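Side-chain contacts in dihydroorotase (Saccharomyces cerevisiae S288C, PDB 6L0A), which catalyses the reversible, zinc-dependent interconversion of N-carbamoyl-L-aspartate and dihydroorotate, the third step of de novo pyrimidine biosynthesis: residues 25-30 against 59-64; 241-246 against 288-293. All blocks are in the same frame, centred on the assembly; numbering follows the deposited sequence.

Contact 1. Residues 25-30 against 59-64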
ATOM      1  N   LEU C  25      29.338  -1.747  -1.926  1.00 21.16           N
ATOM      2  CA  LEU C  25      28.841  -1.017  -0.769  1.00 20.77           C
ATOM      3  C   LEU C  25      28.283  -1.967   0.281  1.00 19.05           C
ATOM      4  O   LEU C  25      28.588  -1.843   1.468  1.00 20.35           O
ATOM      5  CB  LEU C  25      27.776  -0.010  -1.216  1.00 18.48           C
ATOM      6  CG  LEU C  25      26.989   0.794  -0.180  1.00 21.86           C
ATOM      7  CD1 LEU C  25      27.897   1.524   0.801  1.00 22.63           C
ATOM      8  CD2 LEU C  25      26.084   1.783  -0.902  1.00 23.45           C
ATOM      9  N   VAL C  26      27.484  -2.940  -0.146  1.00 17.16           N
ATOM     10  CA  VAL C  26      26.608  -3.650   0.778  1.00 19.85           C
ATOM     11  C   VAL C  26      27.250  -4.899   1.370  1.00 14.74           C
ATOM     12  O   VAL C  26      26.971  -5.241   2.518  1.00 15.85           O
ATOM     13  CB  VAL C  26      25.294  -3.984   0.055  1.00 21.32           C
ATOM     14  CG1 VAL C  26      24.482  -5.005   0.838  1.00 23.90           C
ATOM     15  CG2 VAL C  26      24.501  -2.697  -0.152  1.00 18.70           C
ATOM     16  N   THR C  27      28.090  -5.592   0.612  1.00 16.10           N
ATOM     17  CA  THR C  27      28.645  -6.851   1.103  1.00 20.08           C
ATOM     18  C   THR C  27      29.426  -6.694   2.400  1.00 17.80           C
ATOM     19  O   THR C  27      29.254  -7.541   3.294  1.00 18.95           O
ATOM     20  CB  THR C  27      29.503  -7.503   0.010  1.00 19.86           C
ATOM     21  OG1 THR C  27      28.696  -7.735  -1.149  1.00 19.49           O
ATOM     22  CG2 THR C  27      30.068  -8.848   0.498  1.00 18.37           C
ATOM     23  N   PRO C  28      30.245  -5.654   2.599  1.00 21.71           N
ATOM     24  CA  PRO C  28      30.861  -5.463   3.925  1.00 21.82           C
ATOM     25  C   PRO C  28      29.854  -5.214   5.033  1.00 22.77           C
ATOM     26  O   PRO C  28      30.169  -5.479   6.202  1.00 23.52           O
ATOM     27  CB  PRO C  28      31.782  -4.249   3.719  1.00 23.19           C
ATOM     28  CG  PRO C  28      32.040  -4.193   2.250  1.00 22.28           C
ATOM     29  CD  PRO C  28      30.736  -4.662   1.624  1.00 18.77           C
ATOM     30  N   LYS C  29      28.654  -4.710   4.714  1.00 18.97           N
ATOM     31  CA  LYS C  29      27.665  -4.433   5.748  1.00 19.04           C
ATOM     32  C   LYS C  29      27.059  -5.692   6.353  1.00 15.82           C
ATOM     33  O   LYS C  29      26.407  -5.600   7.400  1.00 18.27           O
ATOM     34  CB  LYS C  29      26.543  -3.548   5.186  1.00 18.72           C
ATOM     35  CG  LYS C  29      27.045  -2.321   4.437  1.00 18.74           C
ATOM     36  CD  LYS C  29      27.699  -1.351   5.416  1.00 24.57           C
ATOM     37  CE  LYS C  29      27.990  -0.010   4.756  1.00 30.29           C
ATOM     38  NZ  LYS C  29      29.040  -0.153   3.716  1.00 36.75           N
ATOM     39  N   ILE C  30      27.228  -6.858   5.719  1.00 15.59           N
ATOM     40  CA  ILE C  30      26.798  -8.096   6.357  1.00 18.04           C
ATOM     41  C   ILE C  30      27.480  -8.235   7.711  1.00 16.04           C
ATOM     42  O   ILE C  30      26.822  -8.358   8.752  1.00 15.72           O
ATOM     43  CB  ILE C  30      27.079  -9.302   5.442  1.00 15.91           C
ATOM     44  CG1 ILE C  30      26.327  -9.143   4.107  1.00 18.46           C
ATOM     45  CG2 ILE C  30      26.691 -10.594   6.141  1.00 17.91           C
ATOM     46  CD1 ILE C  30      26.760 -10.114   2.996  1.00 15.79           C
ATOM     47  N   LYS C  59      33.364 -15.868  -5.421  1.00 20.69           N
ATOM     48  CA  LYS C  59      34.730 -15.365  -5.327  1.00 22.40           C
ATOM     49  C   LYS C  59      34.743 -13.849  -5.178  1.00 24.45           C
ATOM     50  O   LYS C  59      35.522 -13.299  -4.395  1.00 24.12           O
ATOM     51  CB  LYS C  59      35.533 -15.806  -6.553  1.00 26.78           C
ATOM     52  CG  LYS C  59      35.901 -17.290  -6.540  1.00 32.73           C
ATOM     53  CD  LYS C  59      37.322 -17.553  -7.059  1.00 42.44           C
ATOM     54  CE  LYS C  59      38.326 -17.705  -5.908  1.00 47.93           C
ATOM     55  NZ  LYS C  59      38.454 -19.113  -5.420  1.00 45.79           N
ATOM     56  N   THR C  60      33.853 -13.163  -5.900  1.00 24.18           N
ATOM     57  CA  THR C  60      33.749 -11.714  -5.782  1.00 22.43           C
ATOM     58  C   THR C  60      33.359 -11.313  -4.372  1.00 22.95           C
ATOM     59  O   THR C  60      33.951 -10.400  -3.784  1.00 21.86           O
ATOM     60  CB  THR C  60      32.731 -11.179  -6.796  1.00 26.58           C
ATOM     61  OG1 THR C  60      33.215 -11.422  -8.118  1.00 27.78           O
ATOM     62  CG2 THR C  60      32.503  -9.669  -6.605  1.00 23.50           C
ATOM     63  N   LEU C  61      32.364 -12.002  -3.809  1.00 19.55           N
ATOM     64  CA  LEU C  61      31.898 -11.663  -2.472  1.00 19.69           C
ATOM     65  C   LEU C  61      32.972 -11.938  -1.428  1.00 21.49           C
ATOM     66  O   LEU C  61      33.163 -11.138  -0.504  1.00 19.82           O
ATOM     67  CB  LEU C  61      30.624 -12.442  -2.141  1.00 20.58           C
ATOM     68  CG  LEU C  61      29.419 -12.334  -3.077  1.00 19.18           C
ATOM     69  CD1 LEU C  61      28.186 -12.925  -2.383  1.00 12.96           C
ATOM     70  CD2 LEU C  61      29.177 -10.890  -3.463  1.00 17.56           C
ATOM     71  N   GLN C  62      33.682 -13.064  -1.556  1.00 21.16           N
ATOM     72  CA  GLN C  62      34.709 -13.389  -0.570  1.00 23.14           C
ATOM     73  C   GLN C  62      35.839 -12.372  -0.578  1.00 23.09           C
ATOM     74  O   GLN C  62      36.419 -12.089   0.471  1.00 26.40           O
ATOM     75  CB  GLN C  62      35.274 -14.790  -0.814  1.00 24.63           C
ATOM     76  CG  GLN C  62      34.419 -15.904  -0.255  1.00 34.41           C
ATOM     77  CD  GLN C  62      34.476 -16.022   1.264  1.00 25.93           C
ATOM     78  OE1 GLN C  62      34.690 -15.037   1.999  1.00 29.19           O
ATOM     79  NE2 GLN C  62      34.258 -17.232   1.747  1.00 29.55           N
ATOM     80  N   LYS C  63      36.160 -11.812  -1.748  1.00 23.16           N
ATOM     81  CA  LYS C  63      37.171 -10.762  -1.812  1.00 24.32           C
ATOM     82  C   LYS C  63      36.714  -9.511  -1.069  1.00 30.56           C
ATOM     83  O   LYS C  63      37.507  -8.878  -0.359  1.00 25.62           O
ATOM     84  CB  LYS C  63      37.492 -10.441  -3.270  1.00 29.32           C
ATOM     85  CG  LYS C  63      38.717  -9.566  -3.478  1.00 32.88           C
ATOM     86  CD  LYS C  63      39.010  -9.399  -4.966  1.00 40.69           C
ATOM     87  CE  LYS C  63      40.458  -8.988  -5.212  1.00 40.52           C
ATOM     88  NZ  LYS C  63      41.026  -8.257  -4.045  1.00 45.35           N
ATOM     89  N   LEU C  64      35.431  -9.154  -1.200  1.00 23.85           N
ATOM     90  CA  LEU C  64      34.917  -7.954  -0.551  1.00 22.76           C
ATOM     91  C   LEU C  64      34.764  -8.133   0.950  1.00 24.98           C
ATOM     92  O   LEU C  64      34.753  -7.142   1.688  1.00 24.79           O
ATOM     93  CB  LEU C  64      33.567  -7.562  -1.159  1.00 22.84           C
ATOM     94  CG  LEU C  64      33.540  -7.201  -2.643  1.00 22.99           C
ATOM     95  CD1 LEU C  64      32.112  -7.166  -3.154  1.00 22.86           C
ATOM     96  CD2 LEU C  64      34.199  -5.852  -2.828  1.00 27.48           C
TER
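T27 projects from helix 20-32 toward L61 and L64, which lie one turn apart near the C-terminal end of helix 51-64, and its short side chain takes part in every touching pair except that of P28 CG with L64 O. Van der Waals contacts run through both of its branches. With chi1 (N to OG1) at -59° the hydroxyl lies beside the backbone N and the methyl CG2 is anti to that N, directed to L64 CB at 4.1 Å in an apolar contact; the same CG2 is 4.0 Å from the backbone L61 O. On the other branch, T27 OG1 has L61 CD2 at 3.9 Å and L64 CD1 at 4.0 Å. The threonine side chain crosses those of both leucines at about a right angle.

The hydroxyl finds its polar partner within its own helix, where it is hydrogen-bonded to the carbonyl of C23, one turn earlier; this buried polar atom can therefore sit among leucine methyls without a bond across the interface. In the TIM-barrel fold of the amidohydrolases, the two helices pack on the outside of the barrel, following strands 11-15 and 37-40. Their local axes approach to 9.5 Å and cross at -66°, and the two segments together bury a small patch of 172 Å². F70 of strand 69-71 lies beneath T27 and L61, and I40 of strand 37-40 also meets L61.

At the more open margin, the ring of P28 brings CG to 4.0 Å from L64 O, a van der Waals contact with the backbone of the last turn of helix 51-64. The side chain of L64 reaches further back along helix 20-32, touching C23 and E24.

Contact 2. Residues 241-246 against 288-293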
ATOM      1  N   ALA C 241       1.149 -12.339  14.908  1.00 17.66           N
ATOM      2  CA  ALA C 241       1.517 -13.739  14.742  1.00 17.43           C
ATOM      3  C   ALA C 241       2.996 -13.883  14.412  1.00 20.54           C
ATOM      4  O   ALA C 241       3.653 -14.807  14.902  1.00 18.00           O
ATOM      5  CB  ALA C 241       0.662 -14.391  13.652  1.00 16.44           C
ATOM      6  N   LEU C 242       3.540 -12.983  13.575  1.00 16.96           N
ATOM      7  CA  LEU C 242       4.950 -13.089  13.198  1.00 16.80           C
ATOM      8  C   LEU C 242       5.866 -12.859  14.392  1.00 19.01           C
ATOM      9  O   LEU C 242       6.865 -13.562  14.555  1.00 20.03           O
ATOM     10  CB  LEU C 242       5.297 -12.085  12.097  1.00 15.29           C
ATOM     11  CG  LEU C 242       4.470 -12.146  10.814  1.00 14.12           C
ATOM     12  CD1 LEU C 242       4.877 -11.026   9.875  1.00 11.93           C
ATOM     13  CD2 LEU C 242       4.654 -13.482  10.113  1.00 13.93           C
ATOM     14  N   VAL C 243       5.578 -11.835  15.199  1.00 20.07           N
ATOM     15  CA  VAL C 243       6.439 -11.549  16.342  1.00 19.78           C
ATOM     16  C   VAL C 243       6.393 -12.704  17.335  1.00 18.19           C
ATOM     17  O   VAL C 243       7.430 -13.117  17.868  1.00 23.22           O
ATOM     18  CB  VAL C 243       6.051 -10.202  16.984  1.00 19.36           C
ATOM     19  CG1 VAL C 243       6.705 -10.053  18.344  1.00 17.89           C
ATOM     20  CG2 VAL C 243       6.483  -9.041  16.074  1.00 19.06           C
ATOM     21  N   LYS C 244       5.204 -13.287  17.553  1.00 21.47           N
ATOM     22  CA  LYS C 244       5.095 -14.417  18.475  1.00 24.51           C
ATOM     23  C   LYS C 244       5.854 -15.631  17.953  1.00 25.74           C
ATOM     24  O   LYS C 244       6.478 -16.365  18.731  1.00 23.55           O
ATOM     25  CB  LYS C 244       3.626 -14.775  18.729  1.00 25.06           C
ATOM     26  CG  LYS C 244       2.972 -13.972  19.860  1.00 32.60           C
ATOM     27  CD  LYS C 244       1.735 -14.680  20.432  1.00 39.36           C
ATOM     28  CE  LYS C 244       1.974 -15.165  21.862  1.00 41.25           C
ATOM     29  NZ  LYS C 244       1.978 -14.056  22.865  1.00 48.88           N
ATOM     30  N   ALA C 245       5.801 -15.868  16.639  1.00 21.34           N
ATOM     31  CA  ALA C 245       6.585 -16.954  16.059  1.00 19.94           C
ATOM     32  C   ALA C 245       8.077 -16.694  16.217  1.00 19.82           C
ATOM     33  O   ALA C 245       8.840 -17.608  16.558  1.00 22.13           O
ATOM     34  CB  ALA C 245       6.221 -17.141  14.580  1.00 19.10           C
ATOM     35  N   ALA C 246       8.512 -15.449  16.003  1.00 17.52           N
ATOM     36  CA  ALA C 246       9.945 -15.162  15.997  1.00 17.80           C
ATOM     37  C   ALA C 246      10.567 -15.380  17.369  1.00 23.21           C
ATOM     38  O   ALA C 246      11.729 -15.795  17.475  1.00 19.58           O
ATOM     39  CB  ALA C 246      10.202 -13.734  15.534  1.00 17.89           C
ATOM     40  N   ALA C 288      17.228  -7.559  17.809  1.00 19.27           N
ATOM     41  CA  ALA C 288      17.384  -7.425  19.251  1.00 22.85           C
ATOM     42  C   ALA C 288      16.347  -6.469  19.821  1.00 19.20           C
ATOM     43  O   ALA C 288      15.832  -6.682  20.924  1.00 24.50           O
ATOM     44  CB  ALA C 288      18.797  -6.947  19.574  1.00 21.06           C
ATOM     45  N   GLN C 289      16.006  -5.423  19.068  1.00 22.92           N
ATOM     46  CA  GLN C 289      14.956  -4.510  19.507  1.00 20.80           C
ATOM     47  C   GLN C 289      13.661  -5.261  19.779  1.00 26.43           C
ATOM     48  O   GLN C 289      13.000  -5.042  20.804  1.00 24.51           O
ATOM     49  CB  GLN C 289      14.742  -3.421  18.454  1.00 23.91           C
ATOM     50  CG  GLN C 289      14.016  -2.184  18.975  1.00 24.74           C
ATOM     51  CD  GLN C 289      14.756  -1.540  20.126  1.00 33.68           C
ATOM     52  OE1 GLN C 289      15.970  -1.323  20.055  1.00 30.11           O
ATOM     53  NE2 GLN C 289      14.031  -1.229  21.200  1.00 40.66           N
ATOM     54  N   VAL C 290      13.292  -6.167  18.875  1.00 19.36           N
ATOM     55  CA  VAL C 290      12.043  -6.909  19.011  1.00 21.76           C
ATOM     56  C   VAL C 290      12.103  -7.856  20.199  1.00 22.63           C
ATOM     57  O   VAL C 290      11.162  -7.936  21.001  1.00 23.48           O
ATOM     58  CB  VAL C 290      11.739  -7.668  17.709  1.00 19.17           C
ATOM     59  CG1 VAL C 290      10.471  -8.511  17.866  1.00 17.73           C
ATOM     60  CG2 VAL C 290      11.630  -6.677  16.564  1.00 17.84           C
ATOM     61  N   PHE C 291      13.204  -8.600  20.328  1.00 20.99           N
ATOM     62  CA  PHE C 291      13.288  -9.579  21.403  1.00 23.87           C
ATOM     63  C   PHE C 291      13.348  -8.903  22.771  1.00 23.20           C
ATOM     64  O   PHE C 291      12.805  -9.432  23.744  1.00 25.69           O
ATOM     65  CB  PHE C 291      14.498 -10.485  21.185  1.00 23.80           C
ATOM     66  CG  PHE C 291      14.253 -11.597  20.188  1.00 24.88           C
ATOM     67  CD1 PHE C 291      14.106 -11.318  18.835  1.00 25.74           C
ATOM     68  CD2 PHE C 291      14.174 -12.915  20.607  1.00 21.70           C
ATOM     69  CE1 PHE C 291      13.891 -12.339  17.918  1.00 21.42           C
ATOM     70  CE2 PHE C 291      13.953 -13.944  19.699  1.00 25.03           C
ATOM     71  CZ  PHE C 291      13.812 -13.649  18.345  1.00 20.13           C
ATOM     72  N   GLU C 292      13.960  -7.726  22.851  1.00 20.93           N
ATOM     73  CA  GLU C 292      13.943  -6.968  24.099  1.00 29.98           C
ATOM     74  C   GLU C 292      12.529  -6.524  24.444  1.00 30.50           C
ATOM     75  O   GLU C 292      12.046  -6.747  25.563  1.00 30.49           O
ATOM     76  CB  GLU C 292      14.868  -5.760  23.989  1.00 27.64           C
ATOM     77  CG  GLU C 292      14.682  -4.767  25.128  1.00 37.24           C
ATOM     78  CD  GLU C 292      15.958  -4.055  25.490  1.00 40.88           C
ATOM     79  OE1 GLU C 292      16.506  -3.343  24.622  1.00 45.99           O
ATOM     80  OE2 GLU C 292      16.416  -4.212  26.643  1.00 51.71           O
ATOM     81  N   GLU C 293      11.841  -5.899  23.485  1.00 28.06           N
ATOM     82  CA  GLU C 293      10.480  -5.442  23.729  1.00 27.76           C
ATOM     83  C   GLU C 293       9.552  -6.603  24.074  1.00 29.00           C
ATOM     84  O   GLU C 293       8.582  -6.422  24.824  1.00 29.89           O
ATOM     85  CB  GLU C 293       9.976  -4.658  22.511  1.00 29.71           C
ATOM     86  CG  GLU C 293      10.765  -3.360  22.257  1.00 25.91           C
ATOM     87  CD  GLU C 293      10.356  -2.634  20.982  1.00 33.57           C
ATOM     88  OE1 GLU C 293       9.491  -3.158  20.251  1.00 31.70           O
ATOM     89  OE2 GLU C 293      10.916  -1.544  20.702  1.00 28.75           O
TER
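V243 is the first residue of helix 236-246 to meet helix 283-293, and it does so through a single methyl. Its CG1 lies 4.1 Å from CG1 of V290, a methyl-to-methyl contact in which the two side chains cross obliquely. Both valines hold this branch anti to the backbone N (chi1 167° in V243, 177° in V290), which extends one methyl from each helix into the space between them. The CA atoms of the two segments are nearest each other here, with V243 CA and V290 CA 7.7 Å apart. V243 also touches Q294 and V290 rests on F215, both in loops.

One turn later, A246 points its CB toward the second helix, and its CA lies 8.5 Å from the CA of F291. The phenyl ring of F291 leans across to the last turn of the first helix, meeting the backbone carbonyl of A246: CZ comes to 3.1 Å from A246 O, a close approach, and CE2 follows at 3.6 Å. CE1 is more distant, 4.1 Å from A246 O, which places the oxygen nearest the far end of the ring and somewhat to its CE2 side. The carbonyl reaches the ring obliquely. No hydrogen bond joins the two segments, so the contact rests on the valine methyls and on this ring-to-carbonyl approach. V247 and the ring of F303, whose plane is inclined at about 35° to that of F291, provide further packing for the phenyl group. A246 itself also lies against L209 of strand 205-209. Contact between neighbouring helices outside a parallel strand layer in this way is typical of the helical shell of the TIM-barrel amidohydrolase fold.

In the fold
From the N terminus, the chain passes through helix 20-32, strand 37-40 and helix 51-64, where contact 1 closes a loop of 28 residues between its segments and joins two early helices of the shell. The barrel then continues through the parallel strands 133-136, 175-178 and 205-209 before contact 2 opens on helix 236-246. Its intervening 41 residues include strand 253-255 and the zinc ligand D258, and the return to helix 283-293 ties together two late helices. The loops are in series, neither nested nor crossing. Contact centres lie 29 Å apart and the nearest atoms about 13 Å, so the two pack separate parts of the fold.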